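Long-range contact in 3-keto-5-aminohexanoate cleavage protein (Archaeoglobus fulgidus, PDB 3LOT), which probably cleaves 3-keto-5-aminohexanoate or a related beta-keto acid, using a zinc ion bound in its TIM-barrel fold: residues R60-C72 and L93-L107. Sequence-based numbering, arbitrary orientation.
Sequences RPTTDVEVFRYIC and LGIPVEERAKVVPAL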
ATOM      1  N   ARG D  60     -18.977  27.467 -25.463  1.00 17.77           N
ATOM      2  CA  ARG D  60     -17.698  27.759 -24.827  1.00 18.26           C
ATOM      3  C   ARG D  60     -17.894  27.996 -23.313  1.00 17.41           C
ATOM      4  O   ARG D  60     -18.854  28.644 -22.927  1.00 17.55           O
ATOM      5  CB  ARG D  60     -17.071  28.955 -25.496  1.00 18.60           C
ATOM      6  CG  ARG D  60     -15.733  29.329 -24.982  1.00 22.70           C
ATOM      7  CD  ARG D  60     -15.089  30.418 -25.841  1.00 26.26           C
ATOM      8  NE  ARG D  60     -13.611  30.402 -25.761  1.00 29.42           N
ATOM      9  CZ  ARG D  60     -12.843  31.107 -24.907  1.00 32.33           C
ATOM     10  NH1 ARG D  60     -13.364  31.920 -23.981  1.00 33.71           N
ATOM     11  NH2 ARG D  60     -11.509  31.004 -24.983  1.00 35.26           N
ATOM     12  N   PRO D  61     -17.024  27.424 -22.470  1.00 16.69           N
ATOM     13  CA  PRO D  61     -17.086  27.660 -21.026  1.00 17.20           C
ATOM     14  C   PRO D  61     -17.160  29.150 -20.684  1.00 18.15           C
ATOM     15  O   PRO D  61     -16.444  29.953 -21.270  1.00 17.63           O
ATOM     16  CB  PRO D  61     -15.784  27.050 -20.513  1.00 17.07           C
ATOM     17  CG  PRO D  61     -15.467  25.964 -21.524  1.00 16.49           C
ATOM     18  CD  PRO D  61     -16.028  26.401 -22.824  1.00 16.31           C
ATOM     19  N   THR D  62     -18.049  29.514 -19.761  1.00 19.41           N
ATOM     20  CA  THR D  62     -18.104  30.880 -19.257  1.00 18.82           C
ATOM     21  C   THR D  62     -18.293  30.899 -17.741  1.00 18.38           C
ATOM     22  O   THR D  62     -18.944  30.001 -17.181  1.00 18.49           O
ATOM     23  CB  THR D  62     -19.277  31.656 -19.880  1.00 19.50           C
ATOM     24  OG1 THR D  62     -19.358  32.924 -19.238  1.00 19.75           O
ATOM     25  CG2 THR D  62     -20.606  30.923 -19.660  1.00 17.71           C
ATOM     26  N   THR D  63     -17.734  31.919 -17.080  1.00 17.27           N
ATOM     27  CA  THR D  63     -17.927  32.106 -15.647  1.00 16.88           C
ATOM     28  C   THR D  63     -19.125  33.021 -15.348  1.00 16.37           C
ATOM     29  O   THR D  63     -19.482  33.174 -14.196  1.00 16.77           O
ATOM     30  CB  THR D  63     -16.686  32.712 -15.023  1.00 17.68           C
ATOM     31  OG1 THR D  63     -16.391  33.924 -15.707  1.00 18.08           O
ATOM     32  CG2 THR D  63     -15.477  31.761 -15.157  1.00 17.40           C
ATOM     33  N   ASP D  64     -19.735  33.605 -16.383  1.00 15.48           N
ATOM     34  CA  ASP D  64     -20.831  34.581 -16.257  1.00 15.96           C
ATOM     35  C   ASP D  64     -21.863  34.203 -15.172  1.00 15.13           C
ATOM     36  O   ASP D  64     -22.611  33.256 -15.317  1.00 14.47           O
ATOM     37  CB  ASP D  64     -21.485  34.757 -17.623  1.00 15.74           C
ATOM     38  CG  ASP D  64     -22.640  35.774 -17.638  1.00 19.64           C
ATOM     39  OD1 ASP D  64     -23.121  36.293 -16.608  1.00 21.24           O
ATOM     40  OD2 ASP D  64     -23.083  36.068 -18.760  1.00 26.40           O
ATOM     41  N   VAL D  65     -21.883  34.945 -14.066  0.70 15.19           N
ATOM     42  CA  VAL D  65     -22.739  34.579 -12.938  0.70 15.20           C
ATOM     43  C   VAL D  65     -24.224  34.734 -13.270  0.70 15.53           C
ATOM     44  O   VAL D  65     -25.062  34.088 -12.648  0.70 15.94           O
ATOM     45  CB  VAL D  65     -22.400  35.348 -11.610  0.70 15.51           C
ATOM     46  CG1 VAL D  65     -20.956  35.078 -11.174  0.70 14.79           C
ATOM     47  CG2 VAL D  65     -22.678  36.835 -11.751  0.70 14.24           C
ATOM     48  N   GLU D  66     -24.573  35.578 -14.239  1.00 15.62           N
ATOM     49  CA  GLU D  66     -25.968  35.632 -14.666  1.00 16.31           C
ATOM     50  C   GLU D  66     -26.445  34.361 -15.360  1.00 15.27           C
ATOM     51  O   GLU D  66     -27.632  34.004 -15.233  1.00 14.00           O
ATOM     52  CB  GLU D  66     -26.268  36.857 -15.507  1.00 17.95           C
ATOM     53  CG  GLU D  66     -26.274  38.179 -14.667  1.00 21.97           C
ATOM     54  CD  GLU D  66     -26.407  38.016 -13.120  1.00 27.45           C
ATOM     55  OE1 GLU D  66     -27.381  37.380 -12.621  1.00 28.98           O
ATOM     56  OE2 GLU D  66     -25.529  38.584 -12.406  1.00 33.12           O
ATOM     57  N   VAL D  67     -25.523  33.668 -16.021  1.00 13.47           N
ATOM     58  CA  VAL D  67     -25.847  32.382 -16.640  1.00 13.26           C
ATOM     59  C   VAL D  67     -25.974  31.309 -15.563  1.00 13.42           C
ATOM     60  O   VAL D  67     -26.947  30.534 -15.515  1.00 12.16           O
ATOM     61  CB  VAL D  67     -24.799  31.988 -17.740  1.00 13.49           C
ATOM     62  CG1 VAL D  67     -25.137  30.633 -18.368  1.00 10.31           C
ATOM     63  CG2 VAL D  67     -24.743  33.108 -18.853  1.00 14.78           C
ATOM     64  N   PHE D  68     -25.006  31.264 -14.669  1.00 13.08           N
ATOM     65  CA  PHE D  68     -25.232  30.501 -13.429  1.00 13.42           C
ATOM     66  C   PHE D  68     -26.551  30.799 -12.735  1.00 13.49           C
ATOM     67  O   PHE D  68     -27.248  29.874 -12.294  1.00 14.02           O
ATOM     68  CB  PHE D  68     -24.114  30.724 -12.432  1.00 13.04           C
ATOM     69  CG  PHE D  68     -22.908  29.905 -12.708  1.00 14.05           C
ATOM     70  CD1 PHE D  68     -22.896  28.552 -12.379  1.00 14.80           C
ATOM     71  CD2 PHE D  68     -21.786  30.475 -13.278  1.00 14.80           C
ATOM     72  CE1 PHE D  68     -21.787  27.770 -12.602  1.00 14.73           C
ATOM     73  CE2 PHE D  68     -20.662  29.721 -13.505  1.00 15.96           C
ATOM     74  CZ  PHE D  68     -20.655  28.347 -13.169  1.00 14.70           C
ATOM     75  N   ARG D  69     -26.875  32.074 -12.592  1.00 13.71           N
ATOM     76  CA  ARG D  69     -28.062  32.441 -11.817  1.00 14.47           C
ATOM     77  C   ARG D  69     -29.301  31.859 -12.496  1.00 14.55           C
ATOM     78  O   ARG D  69     -30.169  31.266 -11.828  1.00 14.17           O
ATOM     79  CB  ARG D  69     -28.189  33.937 -11.607  1.00 14.37           C
ATOM     80  CG  ARG D  69     -29.298  34.265 -10.590  1.00 15.76           C
ATOM     81  CD  ARG D  69     -29.508  35.720 -10.400  1.00 17.08           C
ATOM     82  NE  ARG D  69     -28.272  36.479 -10.254  1.00 17.05           N
ATOM     83  CZ  ARG D  69     -27.578  36.609  -9.129  1.00 22.28           C
ATOM     84  NH1 ARG D  69     -27.958  35.997  -8.000  1.00 23.65           N
ATOM     85  NH2 ARG D  69     -26.477  37.359  -9.125  1.00 23.54           N
ATOM     86  N   TYR D  70     -29.349  31.993 -13.817  1.00 14.29           N
ATOM     87  CA  TYR D  70     -30.450  31.451 -14.588  1.00 13.84           C
ATOM     88  C   TYR D  70     -30.561  29.939 -14.443  1.00 12.56           C
ATOM     89  O   TYR D  70     -31.641  29.434 -14.138  1.00 11.48           O
ATOM     90  CB  TYR D  70     -30.334  31.863 -16.064  1.00 14.06           C
ATOM     91  CG  TYR D  70     -31.388  31.271 -16.946  1.00 14.27           C
ATOM     92  CD1 TYR D  70     -32.628  31.911 -17.132  1.00 15.88           C
ATOM     93  CD2 TYR D  70     -31.155  30.081 -17.604  1.00 13.65           C
ATOM     94  CE1 TYR D  70     -33.606  31.342 -17.969  1.00 16.62           C
ATOM     95  CE2 TYR D  70     -32.093  29.506 -18.401  1.00 14.31           C
ATOM     96  CZ  TYR D  70     -33.325  30.115 -18.582  1.00 14.92           C
ATOM     97  OH  TYR D  70     -34.236  29.510 -19.423  1.00 12.31           O
ATOM     98  N   ILE D  71     -29.464  29.225 -14.690  1.00 12.62           N
ATOM     99  CA  ILE D  71     -29.443  27.761 -14.622  1.00 12.04           C
ATOM    100  C   ILE D  71     -29.881  27.243 -13.245  1.00 12.31           C
ATOM    101  O   ILE D  71     -30.763  26.383 -13.120  1.00 11.51           O
ATOM    102  CB  ILE D  71     -28.045  27.201 -14.931  1.00 12.08           C
ATOM    103  CG1 ILE D  71     -27.661  27.533 -16.373  1.00 11.70           C
ATOM    104  CG2 ILE D  71     -28.010  25.703 -14.729  1.00 12.15           C
ATOM    105  CD1 ILE D  71     -26.262  27.160 -16.754  1.00 11.97           C
ATOM    106  N   CYS D  72     -29.334  27.841 -12.201  1.00 12.72           N
ATOM    107  CA  CYS D  72     -29.607  27.351 -10.835  1.00 12.79           C
ATOM    108  C   CYS D  72     -31.033  27.649 -10.426  1.00 13.11           C
ATOM    109  O   CYS D  72     -31.698  26.805  -9.834  1.00 12.84           O
ATOM    110  CB  CYS D  72     -28.600  27.924  -9.843  1.00 12.99           C
ATOM    111  SG  CYS D  72     -26.970  27.309 -10.205  1.00 13.85           S
ATOM    112  N   LEU D  93      -8.855  27.871 -18.703  1.00 24.30           N
ATOM    113  CA  LEU D  93      -8.687  29.005 -19.611  1.00 24.84           C
ATOM    114  C   LEU D  93      -7.847  30.083 -18.899  1.00 24.73           C
ATOM    115  O   LEU D  93      -7.779  31.216 -19.344  1.00 25.04           O
ATOM    116  CB  LEU D  93     -10.051  29.581 -20.063  1.00 25.65           C
ATOM    117  CG  LEU D  93     -11.067  28.732 -20.868  1.00 27.08           C
ATOM    118  CD1 LEU D  93     -12.118  28.123 -19.922  1.00 29.14           C
ATOM    119  CD2 LEU D  93     -11.764  29.526 -21.932  1.00 25.67           C
ATOM    120  N   GLY D  94      -7.195  29.739 -17.790  1.00 24.59           N
ATOM    121  CA  GLY D  94      -6.313  30.688 -17.121  1.00 24.62           C
ATOM    122  C   GLY D  94      -7.015  31.717 -16.245  1.00 24.79           C
ATOM    123  O   GLY D  94      -6.378  32.683 -15.798  1.00 23.96           O
ATOM    124  N   ILE D  95      -8.304  31.509 -15.955  1.00 25.19           N
ATOM    125  CA  ILE D  95      -9.093  32.470 -15.141  1.00 25.43           C
ATOM    126  C   ILE D  95      -8.742  32.271 -13.663  1.00 25.53           C
ATOM    127  O   ILE D  95      -8.804  31.127 -13.189  1.00 25.29           O
ATOM    128  CB  ILE D  95     -10.664  32.291 -15.325  1.00 26.31           C
ATOM    129  CG1 ILE D  95     -11.101  32.625 -16.760  1.00 25.93           C
ATOM    130  CG2 ILE D  95     -11.463  33.140 -14.288  1.00 26.29           C
ATOM    131  CD1 ILE D  95     -12.582  32.427 -16.992  1.00 25.79           C
ATOM    132  N   PRO D  96      -8.391  33.367 -12.927  1.00 25.00           N
ATOM    133  CA  PRO D  96      -7.988  33.145 -11.507  1.00 25.44           C
ATOM    134  C   PRO D  96      -9.154  32.788 -10.523  1.00 25.63           C
ATOM    135  O   PRO D  96     -10.337  32.951 -10.838  1.00 24.98           O
ATOM    136  CB  PRO D  96      -7.297  34.483 -11.102  1.00 24.18           C
ATOM    137  CG  PRO D  96      -7.725  35.507 -12.085  1.00 24.76           C
ATOM    138  CD  PRO D  96      -8.363  34.808 -13.307  1.00 25.41           C
ATOM    139  N   VAL D  97      -8.802  32.329  -9.330  1.00 26.20           N
ATOM    140  CA  VAL D  97      -9.823  32.007  -8.286  1.00 25.93           C
ATOM    141  C   VAL D  97     -10.715  33.208  -7.849  1.00 25.91           C
ATOM    142  O   VAL D  97     -11.945  33.091  -7.799  1.00 26.28           O
ATOM    143  CB  VAL D  97      -9.125  31.318  -7.053  1.00 26.29           C
ATOM    144  CG1 VAL D  97      -9.976  31.414  -5.747  1.00 25.27           C
ATOM    145  CG2 VAL D  97      -8.787  29.881  -7.416  1.00 25.31           C
ATOM    146  N   GLU D  98     -10.117  34.353  -7.547  1.00 25.17           N
ATOM    147  CA  GLU D  98     -10.917  35.512  -7.147  1.00 25.13           C
ATOM    148  C   GLU D  98     -12.033  35.876  -8.189  1.00 25.41           C
ATOM    149  O   GLU D  98     -13.056  36.501  -7.810  1.00 25.55           O
ATOM    150  CB  GLU D  98     -10.005  36.702  -6.864  1.00 24.46           C
ATOM    151  N   GLU D  99     -11.852  35.480  -9.459  0.60 24.59           N
ATOM    152  CA  GLU D  99     -12.867  35.751 -10.501  0.60 24.21           C
ATOM    153  C   GLU D  99     -13.805  34.569 -10.621  0.60 24.00           C
ATOM    154  O   GLU D  99     -15.009  34.759 -10.739  0.60 23.16           O
ATOM    155  CB  GLU D  99     -12.218  36.102 -11.861  0.60 24.23           C
ATOM    156  CG  GLU D  99     -13.192  36.408 -13.024  0.60 22.57           C
ATOM    157  CD  GLU D  99     -14.087  37.622 -12.796  0.60 20.94           C
ATOM    158  OE1 GLU D  99     -13.673  38.547 -12.070  0.60 15.20           O
ATOM    159  OE2 GLU D  99     -15.200  37.642 -13.367  0.60 19.42           O
ATOM    160  N   ARG D 100     -13.241  33.355 -10.552  1.00 23.72           N
ATOM    161  CA  ARG D 100     -14.010  32.088 -10.557  1.00 23.01           C
ATOM    162  C   ARG D 100     -14.897  31.986  -9.329  1.00 21.43           C
ATOM    163  O   ARG D 100     -16.024  31.431  -9.380  1.00 21.14           O
ATOM    164  CB  ARG D 100     -13.032  30.887 -10.556  1.00 24.15           C
ATOM    165  CG  ARG D 100     -12.766  30.144 -11.920  1.00 26.47           C
ATOM    166  CD  ARG D 100     -11.293  29.593 -12.023  1.00 28.98           C
ATOM    167  NE  ARG D 100     -11.009  28.734 -10.888  1.00 34.28           N
ATOM    168  CZ  ARG D 100      -9.819  28.332 -10.416  1.00 34.82           C
ATOM    169  NH1 ARG D 100      -8.644  28.637 -10.966  1.00 29.06           N
ATOM    170  NH2 ARG D 100      -9.839  27.556  -9.339  1.00 38.19           N
ATOM    171  N   ALA D 101     -14.410  32.557  -8.227  1.00 20.15           N
ATOM    172  CA  ALA D 101     -15.110  32.467  -6.929  1.00 19.06           C
ATOM    173  C   ALA D 101     -16.366  33.339  -6.824  1.00 17.80           C
ATOM    174  O   ALA D 101     -17.179  33.141  -5.912  1.00 16.48           O
ATOM    175  CB  ALA D 101     -14.172  32.824  -5.781  1.00 17.93           C
ATOM    176  N   LYS D 102     -16.546  34.275  -7.752  1.00 17.19           N
ATOM    177  CA  LYS D 102     -17.641  35.287  -7.646  1.00 16.72           C
ATOM    178  C   LYS D 102     -19.051  34.708  -7.630  1.00 15.49           C
ATOM    179  O   LYS D 102     -19.994  35.333  -7.142  1.00 14.32           O
ATOM    180  CB  LYS D 102     -17.555  36.278  -8.796  1.00 18.13           C
ATOM    181  CG  LYS D 102     -16.343  37.136  -8.720  1.00 21.26           C
ATOM    182  CD  LYS D 102     -16.333  38.186  -9.806  1.00 25.08           C
ATOM    183  CE  LYS D 102     -15.476  39.422  -9.395  1.00 26.18           C
ATOM    184  NZ  LYS D 102     -14.844  39.986 -10.644  1.00 28.46           N
ATOM    185  N   VAL D 103     -19.192  33.518  -8.187  1.00 13.57           N
ATOM    186  CA  VAL D 103     -20.448  32.814  -8.160  1.00 13.54           C
ATOM    187  C   VAL D 103     -20.905  32.558  -6.723  1.00 13.28           C
ATOM    188  O   VAL D 103     -22.103  32.510  -6.491  1.00 13.24           O
ATOM    189  CB  VAL D 103     -20.369  31.482  -8.994  1.00 13.48           C
ATOM    190  CG1 VAL D 103     -19.573  30.392  -8.276  1.00 11.70           C
ATOM    191  CG2 VAL D 103     -21.744  30.996  -9.329  1.00 13.08           C
ATOM    192  N   VAL D 104     -19.970  32.456  -5.762  1.00 13.47           N
ATOM    193  CA  VAL D 104     -20.323  32.074  -4.376  1.00 14.00           C
ATOM    194  C   VAL D 104     -21.044  33.221  -3.639  1.00 14.37           C
ATOM    195  O   VAL D 104     -22.121  32.998  -3.095  1.00 14.41           O
ATOM    196  CB  VAL D 104     -19.144  31.417  -3.619  1.00 14.21           C
ATOM    197  CG1 VAL D 104     -19.473  31.168  -2.160  1.00 14.11           C
ATOM    198  CG2 VAL D 104     -18.754  30.067  -4.313  1.00 14.34           C
ATOM    199  N   PRO D 105     -20.523  34.449  -3.699  1.00 14.75           N
ATOM    200  CA  PRO D 105     -21.258  35.555  -3.100  1.00 15.16           C
ATOM    201  C   PRO D 105     -22.499  35.987  -3.897  1.00 14.58           C
ATOM    202  O   PRO D 105     -23.493  36.438  -3.306  1.00 14.76           O
ATOM    203  CB  PRO D 105     -20.214  36.679  -3.052  1.00 15.05           C
ATOM    204  CG  PRO D 105     -19.178  36.264  -4.034  1.00 16.12           C
ATOM    205  CD  PRO D 105     -19.112  34.806  -3.879  1.00 15.46           C
ATOM    206  N   ALA D 106     -22.456  35.825  -5.213  1.00 14.25           N
ATOM    207  CA  ALA D 106     -23.627  36.107  -6.048  1.00 13.75           C
ATOM    208  C   ALA D 106     -24.794  35.151  -5.765  1.00 13.28           C
ATOM    209  O   ALA D 106     -25.948  35.582  -5.570  1.00 12.56           O
ATOM    210  CB  ALA D 106     -23.250  36.104  -7.515  1.00 12.00           C
ATOM    211  N   LEU D 107     -24.508  33.849  -5.763  1.00 14.39           N
ATOM    212  CA  LEU D 107     -25.556  32.828  -5.641  1.00 14.98           C
ATOM    213  C   LEU D 107     -25.722  32.236  -4.241  1.00 14.57           C
ATOM    214  O   LEU D 107     -26.766  31.661  -3.953  1.00 15.54           O
ATOM    215  CB  LEU D 107     -25.364  31.681  -6.660  1.00 14.86           C
ATOM    216  CG  LEU D 107     -25.884  31.884  -8.098  1.00 16.56           C
ATOM    217  CD1 LEU D 107     -25.225  33.023  -8.738  1.00 15.01           C
ATOM    218  CD2 LEU D 107     -25.701  30.629  -8.914  1.00 14.36           C
TER
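Helix 65-72, where Val65 and Arg69 touch Ala106 and Leu107, runs at 50° to helix 103-107, with the two axes 10.2 Å apart at their closest. In this TIM-barrel fold the two helices follow neighbouring parallel strands, 48-54 and 82-85, and lie side by side on the outside of the barrel. Leu107 is the knob here: its side chain fits into the hole formed by Val65, Phe68, Arg69 and Cys72, with CD2 3.8 Å from Cys72 SG. One turn earlier, Val103 CG2 sits over one face of the Phe68 ring in a CH-pi contact, 4.1 Å from the centroid and 23° off the normal. CG2 lies anti to the Val103 backbone N, which turns it onto the ring, and the side chain of Phe68 is about 5 Å from that of the zinc ligand His52. At the outer side Arg69 bends at chi3 (-45°), which brings its guanidinium to Ala106. NH1 donates to Ala106 O at 3.2 Å, from above the carbonyl plane, while NE forms a salt bridge with Glu66, meeting the syn lone pair of OE1 at 2.7 Å. A methionine in its place would probably leave Glu66 without its charged mate and cost Ala106 O one donor, though Asn313 ND2 also reaches that oxygen. Before the helix, Asp64 OD1 caps Glu66 N, and the chain ahead of it meets the loop 93-95. There Leu93 CD2 lies over one face of the Arg60 guanidinium and CD1 touches Pro61 CB. Next to them Thr63 and Ile95 meet tip to tip, a tight contact with CG2 of the threonine just 3.5 Å from CD1 of the isoleucine.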